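Local coordinates for TouB protein (Pseudomonas stutzeri, PDB 2INC) that is a small, probably ubiquitin-like component of the toluene o-xylene monooxygenase, and probably supports its oxidation of aromatic hydrocarbons, at residues 23-28 with 58-63. Residues are numbered along the deposited sequence; the frame is centred on the assembly and turned at random.
Sequences DTMDQV and TLFPRG
Asp26, in the first turn of helix 25-33, holds Arg62 through a salt bridge whose main bond runs from Arg62 NE to Asp26 OD1 at 2.9 Å. This bond is nearly straight (165°) and uses the syn lone pair of OD1. The carboxylate meets the NE side of the guanidinium close to its plane, yet the two planes are turned 64° apart, and the bonds to Asp26 OD2, from Arg62 NE at 3.2 Å and from Arg62 NH2, are weak. A bend at chi3 (61°) in the otherwise extended arginine chain folds NE back toward the helix. An alanine in place of Asp26 removes the carboxylate, and the Arg62 guanidinium would probably lose its mate here and be freer to swing. A short carboxylate suits the site because it reaches Arg62 NE from the first helical turn. Separately, Asp26 N donates to Arg62 O at 3.1 Å, although Arg62 O is modelled too close to another atom of the contact, so this bond is less sure. At the helix start, Gln27 turns back so that its OE1 accepts a nearly straight bond from Thr24 N at 2.9 Å.

In this ubiquitin-like fold, helix 25-33 packs across the mixed sheet, and the chain leaving the short, weakly bonded strand 59-60, outermost in the sheet of this chain, passes the helix's N-terminal end. Deeper in, the flexible thioether of Met25 reaches toward the sheet: its CG rests on Phe60 CB at 3.6 Å, and SD lies 4.9 Å from the centroid of the Phe60 ring, an oblique Met-aromatic contact. Both side chains are buried, Met25 also touching Val51 and Phe60 reaching Leu71 and Leu77. Near the surface the two backbones run close, with Thr24 CA 5.1 Å from Gly63 CA.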
# COMPACT_ATOMS: atom_id res chain seq x y z
N ASP C 23 10.71 64.20 -21.92
CA ASP C 23 9.30 64.23 -21.64
C ASP C 23 8.97 65.26 -20.59
O ASP C 23 9.73 65.48 -19.65
CB ASP C 23 8.77 62.85 -21.18
CG ASP C 23 8.78 61.82 -22.29
OD1 ASP C 23 8.83 62.23 -23.47
OD2 ASP C 23 8.76 60.59 -21.99
N THR C 24 7.84 65.92 -20.80
CA THR C 24 7.17 66.69 -19.78
C THR C 24 6.46 65.74 -18.79
O THR C 24 6.14 64.61 -19.15
CB THR C 24 6.10 67.50 -20.50
OG1 THR C 24 6.75 68.46 -21.35
CG2 THR C 24 5.28 68.22 -19.55
N MET C 25 6.12 66.21 -17.58
CA MET C 25 5.30 65.38 -16.70
C MET C 25 4.00 64.90 -17.36
O MET C 25 3.62 63.72 -17.18
CB MET C 25 5.05 66.06 -15.36
CG MET C 25 6.38 66.30 -14.62
SD MET C 25 7.33 64.75 -14.30
CE MET C 25 9.02 65.34 -14.47
N ASP C 26 3.35 65.77 -18.14
CA ASP C 26 2.17 65.39 -18.88
C ASP C 26 2.44 64.19 -19.79
O ASP C 26 1.59 63.28 -19.90
CB ASP C 26 1.68 66.58 -19.76
CG ASP C 26 0.81 67.57 -18.99
OD1 ASP C 26 0.41 67.27 -17.85
OD2 ASP C 26 0.51 68.67 -19.52
N GLN C 27 3.58 64.19 -20.47
CA GLN C 27 3.87 63.09 -21.41
C GLN C 27 4.32 61.81 -20.66
O GLN C 27 4.15 60.69 -21.17
CB GLN C 27 4.94 63.48 -22.42
CG GLN C 27 4.45 64.58 -23.35
CD GLN C 27 5.57 65.34 -24.02
OE1 GLN C 27 6.52 65.80 -23.37
NE2 GLN C 27 5.46 65.49 -25.35
N VAL C 28 4.90 61.99 -19.47
CA VAL C 28 5.19 60.85 -18.60
C VAL C 28 3.90 60.18 -18.16
O VAL C 28 3.77 58.96 -18.27
CB VAL C 28 6.01 61.29 -17.38
CG1 VAL C 28 6.05 60.19 -16.34
CG2 VAL C 28 7.43 61.63 -17.81
N THR C 58 6.47 65.06 -3.36
CA THR C 58 6.70 66.27 -4.15
C THR C 58 5.93 66.19 -5.46
O THR C 58 6.12 65.24 -6.25
CB THR C 58 8.19 66.42 -4.47
OG1 THR C 58 8.89 66.79 -3.27
CG2 THR C 58 8.44 67.48 -5.54
N LEU C 59 5.09 67.20 -5.68
CA LEU C 59 4.32 67.34 -6.91
C LEU C 59 5.14 68.06 -7.99
O LEU C 59 5.71 69.12 -7.73
CB LEU C 59 3.02 68.10 -6.59
CG LEU C 59 1.92 68.26 -7.62
CD1 LEU C 59 1.53 66.93 -8.28
CD2 LEU C 59 0.71 68.93 -6.93
N PHE C 60 5.25 67.46 -9.18
CA PHE C 60 5.95 68.10 -10.27
C PHE C 60 4.95 68.87 -11.15
O PHE C 60 3.83 68.37 -11.40
CB PHE C 60 6.71 67.08 -11.12
CG PHE C 60 7.73 66.32 -10.35
CD1 PHE C 60 8.76 66.98 -9.70
CD2 PHE C 60 7.68 64.94 -10.29
CE1 PHE C 60 9.73 66.30 -8.97
CE2 PHE C 60 8.64 64.24 -9.58
CZ PHE C 60 9.67 64.94 -8.92
N PRO C 61 5.31 70.09 -11.61
CA PRO C 61 4.34 70.80 -12.48
C PRO C 61 4.20 70.10 -13.82
O PRO C 61 5.14 69.41 -14.25
CB PRO C 61 4.94 72.21 -12.62
CG PRO C 61 5.97 72.32 -11.55
CD PRO C 61 6.51 70.91 -11.36
N ARG C 62 3.05 70.30 -14.48
CA ARG C 62 2.71 69.56 -15.72
C ARG C 62 3.79 69.67 -16.78
O ARG C 62 4.05 68.71 -17.48
CB ARG C 62 1.34 69.98 -16.29
CG ARG C 62 0.18 69.70 -15.35
CD ARG C 62 -1.15 70.15 -15.90
NE ARG C 62 -1.43 69.45 -17.14
CZ ARG C 62 -2.56 69.59 -17.84
NH1 ARG C 62 -3.50 70.41 -17.41
NH2 ARG C 62 -2.76 68.90 -18.97
N GLY C 63 4.44 70.83 -16.87
CA GLY C 63 5.33 71.15 -18.00
C GLY C 63 6.80 70.85 -17.77
O GLY C 63 7.61 70.79 -18.72